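Local coordinates for protein dihydroorotase (Campylobacter jejuni subsp. jejuni, PDB 3PNU) that probably interconverts N-carbamoyl-L-aspartate and (S)-dihydroorotate, the third step of de novo pyrimidine synthesis, at a site holding two zinc ions, at residues 47-61 and 83-96. Sequence-based numbering, arbitrary orientation.
Sequences APLSARDFCAAVIMP and ACKDENFTPLMTLF
Phe89 packs against Ala51 and Ala57 at the tight end of this contact. A chi1 of 175° turns the Phe89 ring against Ala51 of helix 40-51, whose CA sits over one face, 3.9 Å from the ring centroid, in a CH-pi contact. At the ring edge Ala57 CB meets Phe89 CZ at 3.7 Å. Beside it, Ala51 CB rests on Cys84 SG. From here strands 56-59 and 90-93 run parallel, joined by a ladder: Thr90 N to Cys55 O, a longer Ala57 N to Thr90 O (3.3 Å), Leu92 N to Ala57 O, and a nearly straight Ile59 N to Leu92 O (172°). Past the last rung, Ile59 O is gripped twice, by Thr94 OG1 at 2.8 Å and by a water that also accepts from Thr94 N. Thr94 CG2 packs crosswise on Val58 CG1. The solvent side lies just past Phe89, at the same end, where Glu87 bends at chi2 and merely lays its carboxylate along Arg52 CA and CB, its OE1 6.4 Å from Arg52 NE. Together with helix 70-84, whose Tyr76 and Ile80 cover Ile59, the strands form a right-handed beta-alpha-beta unit of the TIM barrel; strand 31-35 flanks 56-59, and Met60 touches the zinc ligands His34 and His36.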
ATOM      1  N   ALA A  47      -7.918 -26.529   7.728  1.00 53.49           N
ATOM      2  CA  ALA A  47      -7.939 -26.927   9.141  1.00 54.18           C
ATOM      3  C   ALA A  47      -6.822 -27.894   9.505  1.00 54.64           C
ATOM      4  O   ALA A  47      -6.153 -27.712  10.515  1.00 54.14           O
ATOM      5  CB  ALA A  47      -9.309 -27.490   9.541  1.00 53.67           C
ATOM      6  N   PRO A  48      -6.625 -28.938   8.694  1.00 56.12           N
ATOM      7  CA  PRO A  48      -5.537 -29.879   8.951  1.00 56.04           C
ATOM      8  C   PRO A  48      -4.165 -29.248   8.971  1.00 55.11           C
ATOM      9  O   PRO A  48      -3.293 -29.701   9.684  1.00 55.67           O
ATOM     10  CB  PRO A  48      -5.631 -30.840   7.766  1.00 56.37           C
ATOM     11  CG  PRO A  48      -7.100 -30.914   7.491  1.00 56.80           C
ATOM     12  CD  PRO A  48      -7.605 -29.491   7.735  1.00 57.54           C
ATOM     13  N   LEU A  49      -3.970 -28.203   8.194  1.00 55.34           N
ATOM     14  CA  LEU A  49      -2.658 -27.564   8.141  1.00 54.78           C
ATOM     15  C   LEU A  49      -2.270 -26.916   9.489  1.00 53.75           C
ATOM     16  O   LEU A  49      -1.083 -26.780   9.804  1.00 51.61           O
ATOM     17  CB  LEU A  49      -2.616 -26.580   6.974  1.00 54.39           C
ATOM     18  CG  LEU A  49      -2.802 -27.288   5.618  1.00 55.61           C
ATOM     19  CD1 LEU A  49      -2.992 -26.288   4.479  1.00 54.61           C
ATOM     20  CD2 LEU A  49      -1.616 -28.216   5.330  1.00 53.48           C
ATOM     21  N   SER A  50      -3.282 -26.548  10.275  1.00 53.29           N
ATOM     22  CA  SER A  50      -3.080 -25.962  11.615  1.00 53.81           C
ATOM     23  C   SER A  50      -3.167 -27.033  12.697  1.00 53.44           C
ATOM     24  O   SER A  50      -2.328 -27.091  13.579  1.00 53.37           O
ATOM     25  CB  SER A  50      -4.138 -24.881  11.914  1.00 52.53           C
ATOM     26  OG  SER A  50      -4.015 -23.767  11.050  1.00 52.85           O
ATOM     27  N   ALA A  51      -4.203 -27.866  12.615  1.00 55.03           N
ATOM     28  CA  ALA A  51      -4.465 -28.928  13.601  1.00 55.94           C
ATOM     29  C   ALA A  51      -3.278 -29.848  13.791  1.00 56.88           C
ATOM     30  O   ALA A  51      -3.095 -30.418  14.861  1.00 58.03           O
ATOM     31  CB  ALA A  51      -5.714 -29.736  13.212  1.00 55.19           C
ATOM     32  N   ARG A  52      -2.477 -29.993  12.751  1.00 58.23           N
ATOM     33  CA  ARG A  52      -1.285 -30.823  12.805  1.00 60.03           C
ATOM     34  C   ARG A  52      -0.154 -30.188  13.629  1.00 58.89           C
ATOM     35  O   ARG A  52       0.544 -30.881  14.353  1.00 60.80           O
ATOM     36  CB  ARG A  52      -0.794 -31.107  11.378  1.00 60.88           C
ATOM     37  CG  ARG A  52       0.664 -31.535  11.302  1.00 65.56           C
ATOM     38  CD  ARG A  52       1.216 -31.414   9.871  1.00 72.27           C
ATOM     39  NE  ARG A  52       2.628 -31.026   9.892  1.00 77.33           N
ATOM     40  CZ  ARG A  52       3.393 -30.857   8.817  1.00 80.66           C
ATOM     41  NH1 ARG A  52       2.908 -31.064   7.601  1.00 83.54           N
ATOM     42  NH2 ARG A  52       4.658 -30.493   8.965  1.00 80.90           N
ATOM     43  N   ASP A  53       0.031 -28.876  13.530  1.00 58.03           N
ATOM     44  CA  ASP A  53       1.154 -28.216  14.234  1.00 57.14           C
ATOM     45  C   ASP A  53       0.787 -27.585  15.579  1.00 54.65           C
ATOM     46  O   ASP A  53       1.662 -27.236  16.347  1.00 52.83           O
ATOM     47  CB  ASP A  53       1.818 -27.154  13.320  1.00 57.99           C
ATOM     48  CG  ASP A  53       2.416 -27.756  12.016  1.00 60.45           C
ATOM     49  OD1 ASP A  53       2.231 -28.972  11.778  1.00 63.46           O
ATOM     50  OD2 ASP A  53       3.067 -27.014  11.232  1.00 59.24           O
ATOM     51  N   PHE A  54      -0.501 -27.439  15.862  1.00 53.61           N
ATOM     52  CA  PHE A  54      -0.938 -26.818  17.122  1.00 52.71           C
ATOM     53  C   PHE A  54      -1.846 -27.718  17.941  1.00 51.46           C
ATOM     54  O   PHE A  54      -2.572 -28.529  17.394  1.00 49.72           O
ATOM     55  CB  PHE A  54      -1.617 -25.456  16.833  1.00 52.38           C
ATOM     56  CG  PHE A  54      -0.663 -24.419  16.310  1.00 48.67           C
ATOM     57  CD1 PHE A  54      -0.024 -23.550  17.174  1.00 46.94           C
ATOM     58  CD2 PHE A  54      -0.367 -24.346  14.959  1.00 50.25           C
ATOM     59  CE1 PHE A  54       0.892 -22.607  16.700  1.00 47.52           C
ATOM     60  CE2 PHE A  54       0.541 -23.401  14.474  1.00 47.75           C
ATOM     61  CZ  PHE A  54       1.168 -22.534  15.345  1.00 45.33           C
ATOM     62  N   CYS A  55      -1.786 -27.583  19.263  1.00 52.16           N
ATOM     63  CA  CYS A  55      -2.654 -28.378  20.136  1.00 52.15           C
ATOM     64  C   CYS A  55      -4.005 -27.699  20.305  1.00 50.60           C
ATOM     65  O   CYS A  55      -4.989 -28.350  20.687  1.00 50.18           O
ATOM     66  CB  CYS A  55      -2.015 -28.632  21.503  1.00 53.04           C
ATOM     67  SG  CYS A  55      -1.771 -27.193  22.522  1.00 57.59           S
ATOM     68  N   ALA A  56      -4.047 -26.393  20.012  1.00 47.72           N
ATOM     69  CA  ALA A  56      -5.278 -25.599  20.117  1.00 46.37           C
ATOM     70  C   ALA A  56      -5.143 -24.244  19.397  1.00 44.32           C
ATOM     71  O   ALA A  56      -4.038 -23.755  19.162  1.00 41.52           O
ATOM     72  CB  ALA A  56      -5.655 -25.375  21.612  1.00 43.68           C
ATOM     73  N   ALA A  57      -6.276 -23.637  19.062  1.00 43.46           N
ATOM     74  CA  ALA A  57      -6.259 -22.342  18.382  1.00 42.73           C
ATOM     75  C   ALA A  57      -7.533 -21.577  18.635  1.00 42.21           C
ATOM     76  O   ALA A  57      -8.607 -22.173  18.695  1.00 43.34           O
ATOM     77  CB  ALA A  57      -6.059 -22.539  16.900  1.00 41.01           C
ATOM     78  N   VAL A  58      -7.420 -20.259  18.828  1.00 41.49           N
ATOM     79  CA  VAL A  58      -8.608 -19.433  18.975  1.00 39.30           C
ATOM     80  C   VAL A  58      -9.165 -19.318  17.556  1.00 39.37           C
ATOM     81  O   VAL A  58      -8.444 -18.905  16.643  1.00 38.77           O
ATOM     82  CB  VAL A  58      -8.321 -18.035  19.549  1.00 39.35           C
ATOM     83  CG1 VAL A  58      -9.608 -17.243  19.612  1.00 38.22           C
ATOM     84  CG2 VAL A  58      -7.687 -18.124  20.932  1.00 34.32           C
ATOM     85  N   ILE A  59     -10.432 -19.706  17.382  1.00 39.12           N
ATOM     86  CA  ILE A  59     -11.102 -19.714  16.078  1.00 38.97           C
ATOM     87  C   ILE A  59     -11.965 -18.472  15.966  1.00 40.44           C
ATOM     88  O   ILE A  59     -12.934 -18.301  16.735  1.00 39.14           O
ATOM     89  CB  ILE A  59     -12.000 -20.966  15.925  1.00 40.46           C
ATOM     90  CG1 ILE A  59     -11.233 -22.232  16.351  1.00 38.11           C
ATOM     91  CG2 ILE A  59     -12.571 -21.087  14.479  1.00 39.16           C
ATOM     92  CD1 ILE A  59      -9.927 -22.432  15.640  1.00 34.46           C
ATOM     93  N   MET A  60     -11.621 -17.583  15.035  1.00 40.15           N
ATOM     94  CA  MET A  60     -12.386 -16.336  14.901  1.00 41.73           C
ATOM     95  C   MET A  60     -13.742 -16.608  14.261  1.00 42.36           C
ATOM     96  O   MET A  60     -13.863 -17.517  13.434  1.00 43.93           O
ATOM     97  CB  MET A  60     -11.580 -15.263  14.184  1.00 42.16           C
ATOM     98  CG  MET A  60     -10.295 -14.878  14.950  1.00 41.37           C
ATOM     99  SD  MET A  60     -10.685 -14.308  16.625  1.00 43.37           S
ATOM    100  CE  MET A  60      -9.052 -13.973  17.278  1.00 41.37           C
ATOM    101  N   PRO A  61     -14.765 -15.832  14.648  1.00 42.23           N
ATOM    102  CA  PRO A  61     -16.114 -16.078  14.222  1.00 44.53           C
ATOM    103  C   PRO A  61     -16.602 -15.252  13.041  1.00 47.09           C
ATOM    104  O   PRO A  61     -17.824 -15.152  12.845  1.00 48.46           O
ATOM    105  CB  PRO A  61     -16.902 -15.635  15.456  1.00 44.92           C
ATOM    106  CG  PRO A  61     -16.127 -14.428  15.954  1.00 42.73           C
ATOM    107  CD  PRO A  61     -14.704 -14.598  15.454  1.00 42.40           C
ATOM    108  N   ALA A  83     -13.269 -31.946  10.309  1.00 70.14           N
ATOM    109  CA  ALA A  83     -12.239 -31.513   9.368  1.00 71.46           C
ATOM    110  C   ALA A  83     -10.814 -31.817   9.817  1.00 72.61           C
ATOM    111  O   ALA A  83      -9.918 -31.973   8.984  1.00 72.70           O
ATOM    112  CB  ALA A  83     -12.399 -30.021   9.089  1.00 71.68           C
ATOM    113  N   CYS A  84     -10.614 -31.897  11.129  1.00 74.67           N
ATOM    114  CA  CYS A  84      -9.300 -32.181  11.714  1.00 76.24           C
ATOM    115  C   CYS A  84      -9.050 -33.674  11.791  1.00 77.95           C
ATOM    116  O   CYS A  84      -7.911 -34.132  11.644  1.00 78.59           O
ATOM    117  CB  CYS A  84      -9.236 -31.598  13.114  1.00 76.29           C
ATOM    118  SG  CYS A  84      -9.601 -29.873  13.106  1.00 75.77           S
ATOM    119  N   LYS A  85     -10.127 -34.415  12.054  1.00 79.04           N
ATOM    120  CA  LYS A  85     -10.102 -35.872  12.110  1.00 80.15           C
ATOM    121  C   LYS A  85      -9.208 -36.318  13.274  1.00 80.38           C
ATOM    122  O   LYS A  85      -9.407 -35.910  14.422  1.00 81.00           O
ATOM    123  CB  LYS A  85      -9.599 -36.451  10.766  1.00 80.75           C
ATOM    124  CG  LYS A  85     -10.385 -35.957   9.557  1.00 82.53           C
ATOM    125  CD  LYS A  85      -9.932 -36.580   8.241  1.00 83.85           C
ATOM    126  CE  LYS A  85     -10.779 -36.024   7.090  1.00 84.27           C
ATOM    127  NZ  LYS A  85     -10.508 -36.690   5.790  1.00 84.58           N
ATOM    128  N   ASP A  86      -8.215 -37.142  12.955  1.00 80.20           N
ATOM    129  CA  ASP A  86      -7.376 -37.834  13.928  1.00 80.16           C
ATOM    130  C   ASP A  86      -6.340 -36.986  14.677  1.00 78.80           C
ATOM    131  O   ASP A  86      -5.592 -37.515  15.505  1.00 79.22           O
ATOM    132  CB  ASP A  86      -6.655 -38.969  13.193  1.00 80.75           C
ATOM    133  CG  ASP A  86      -5.887 -38.475  11.974  1.00 83.41           C
ATOM    134  OD1 ASP A  86      -5.538 -37.272  11.938  1.00 86.12           O
ATOM    135  OD2 ASP A  86      -5.635 -39.289  11.057  1.00 86.19           O
ATOM    136  N   GLU A  87      -6.294 -35.686  14.403  1.00 76.47           N
ATOM    137  CA  GLU A  87      -5.320 -34.815  15.051  1.00 74.18           C
ATOM    138  C   GLU A  87      -5.716 -34.445  16.470  1.00 71.76           C
ATOM    139  O   GLU A  87      -6.899 -34.317  16.777  1.00 71.35           O
ATOM    140  CB  GLU A  87      -5.155 -33.527  14.237  1.00 74.90           C
ATOM    141  CG  GLU A  87      -4.569 -33.728  12.841  1.00 75.16           C
ATOM    142  CD  GLU A  87      -3.103 -34.133  12.874  1.00 75.65           C
ATOM    143  OE1 GLU A  87      -2.512 -34.262  11.784  1.00 76.43           O
ATOM    144  OE2 GLU A  87      -2.542 -34.303  13.984  1.00 74.17           O
ATOM    145  N   ASN A  88      -4.711 -34.297  17.330  1.00 69.17           N
ATOM    146  CA  ASN A  88      -4.924 -33.852  18.698  1.00 67.42           C
ATOM    147  C   ASN A  88      -4.972 -32.336  18.592  1.00 64.96           C
ATOM    148  O   ASN A  88      -3.928 -31.682  18.430  1.00 65.27           O
ATOM    149  CB  ASN A  88      -3.779 -34.276  19.608  1.00 67.84           C
ATOM    150  CG  ASN A  88      -3.924 -33.728  21.028  1.00 69.85           C
ATOM    151  OD1 ASN A  88      -5.035 -33.422  21.479  1.00 71.95           O
ATOM    152  ND2 ASN A  88      -2.800 -33.610  21.740  1.00 69.76           N
ATOM    153  N   PHE A  89      -6.173 -31.774  18.671  1.00 61.22           N
ATOM    154  CA  PHE A  89      -6.341 -30.341  18.484  1.00 58.36           C
ATOM    155  C   PHE A  89      -7.639 -29.812  19.070  1.00 55.10           C
ATOM    156  O   PHE A  89      -8.709 -30.252  18.686  1.00 54.13           O
ATOM    157  CB  PHE A  89      -6.305 -30.056  16.978  1.00 58.09           C
ATOM    158  CG  PHE A  89      -6.576 -28.638  16.625  1.00 57.42           C
ATOM    159  CD1 PHE A  89      -5.587 -27.682  16.758  1.00 53.57           C
ATOM    160  CD2 PHE A  89      -7.819 -28.255  16.149  1.00 57.91           C
ATOM    161  CE1 PHE A  89      -5.824 -26.383  16.433  1.00 50.97           C
ATOM    162  CE2 PHE A  89      -8.064 -26.941  15.823  1.00 55.68           C
ATOM    163  CZ  PHE A  89      -7.059 -26.003  15.970  1.00 51.05           C
ATOM    164  N   THR A  90      -7.536 -28.860  19.992  1.00 51.95           N
ATOM    165  CA  THR A  90      -8.718 -28.272  20.606  1.00 50.63           C
ATOM    166  C   THR A  90      -8.992 -26.859  20.056  1.00 50.09           C
ATOM    167  O   THR A  90      -8.232 -25.929  20.304  1.00 49.89           O
ATOM    168  CB  THR A  90      -8.580 -28.192  22.134  1.00 50.44           C
ATOM    169  OG1 THR A  90      -8.327 -29.503  22.662  1.00 52.72           O
ATOM    170  CG2 THR A  90      -9.847 -27.609  22.761  1.00 45.88           C
ATOM    171  N   PRO A  91     -10.089 -26.700  19.312  1.00 49.92           N
ATOM    172  CA  PRO A  91     -10.444 -25.399  18.777  1.00 48.84           C
ATOM    173  C   PRO A  91     -11.080 -24.552  19.857  1.00 47.96           C
ATOM    174  O   PRO A  91     -12.035 -24.995  20.482  1.00 48.80           O
ATOM    175  CB  PRO A  91     -11.476 -25.744  17.705  1.00 49.23           C
ATOM    176  CG  PRO A  91     -12.137 -27.004  18.220  1.00 50.11           C
ATOM    177  CD  PRO A  91     -11.083 -27.744  18.968  1.00 49.89           C
ATOM    178  N   LEU A  92     -10.554 -23.352  20.088  1.00 46.52           N
ATOM    179  CA  LEU A  92     -11.099 -22.467  21.115  1.00 44.99           C
ATOM    180  C   LEU A  92     -12.070 -21.517  20.428  1.00 44.39           C
ATOM    181  O   LEU A  92     -11.675 -20.588  19.743  1.00 45.29           O
ATOM    182  CB  LEU A  92      -9.968 -21.728  21.813  1.00 45.12           C
ATOM    183  CG  LEU A  92      -8.953 -22.654  22.480  1.00 44.49           C
ATOM    184  CD1 LEU A  92      -7.701 -21.897  22.878  1.00 40.56           C
ATOM    185  CD2 LEU A  92      -9.580 -23.338  23.690  1.00 44.80           C
ATOM    186  N   MET A  93     -13.349 -21.741  20.658  1.00 43.37           N
ATOM    187  CA  MET A  93     -14.403 -21.029  19.955  1.00 42.89           C
ATOM    188  C   MET A  93     -14.714 -19.625  20.455  1.00 42.48           C
ATOM    189  O   MET A  93     -14.564 -19.327  21.637  1.00 41.41           O
ATOM    190  CB  MET A  93     -15.700 -21.862  20.018  1.00 42.75           C
ATOM    191  CG  MET A  93     -15.520 -23.334  19.651  1.00 41.09           C
ATOM    192  SD  MET A  93     -14.900 -23.578  17.998  1.00 44.23           S
ATOM    193  CE  MET A  93     -16.350 -23.047  17.058  1.00 39.72           C
ATOM    194  N   THR A  94     -15.168 -18.775  19.533  1.00 40.96           N
ATOM    195  CA  THR A  94     -15.564 -17.432  19.886  1.00 40.81           C
ATOM    196  C   THR A  94     -16.844 -17.023  19.184  1.00 41.88           C
ATOM    197  O   THR A  94     -17.183 -17.535  18.113  1.00 42.15           O
ATOM    198  CB  THR A  94     -14.529 -16.374  19.444  1.00 40.96           C
ATOM    199  OG1 THR A  94     -14.445 -16.368  18.007  1.00 38.06           O
ATOM    200  CG2 THR A  94     -13.165 -16.623  20.060  1.00 37.91           C
ATOM    201  N   LEU A  95     -17.529 -16.075  19.802  1.00 43.07           N
ATOM    202  CA  LEU A  95     -18.699 -15.452  19.236  1.00 44.43           C
ATOM    203  C   LEU A  95     -18.299 -14.064  18.733  1.00 45.90           C
ATOM    204  O   LEU A  95     -17.335 -13.442  19.221  1.00 47.46           O
ATOM    205  CB  LEU A  95     -19.810 -15.276  20.277  1.00 45.42           C
ATOM    206  CG  LEU A  95     -20.537 -16.518  20.785  1.00 43.63           C
ATOM    207  CD1 LEU A  95     -21.605 -16.097  21.734  1.00 47.33           C
ATOM    208  CD2 LEU A  95     -21.143 -17.290  19.619  1.00 47.31           C
ATOM    209  N   PHE A  96     -19.053 -13.601  17.746  1.00 46.22           N
ATOM    210  CA  PHE A  96     -18.886 -12.295  17.147  1.00 45.54           C
ATOM    211  C   PHE A  96     -19.526 -11.328  18.100  1.00 45.69           C
ATOM    212  O   PHE A  96     -20.644 -11.568  18.578  1.00 46.29           O
ATOM    213  CB  PHE A  96     -19.615 -12.299  15.831  1.00 46.67           C
ATOM    214  CG  PHE A  96     -19.450 -11.067  15.033  1.00 46.72           C
ATOM    215  CD1 PHE A  96     -18.511 -11.013  14.019  1.00 45.96           C
ATOM    216  CD2 PHE A  96     -20.272  -9.971  15.257  1.00 44.61           C
ATOM    217  CE1 PHE A  96     -18.383  -9.881  13.255  1.00 47.93           C
ATOM    218  CE2 PHE A  96     -20.143  -8.838  14.500  1.00 47.05           C
ATOM    219  CZ  PHE A  96     -19.197  -8.784  13.501  1.00 45.40           C
TER
HETATM  220  O   HOH W   1     -15.681 -19.251  16.797  1.00 50.89           O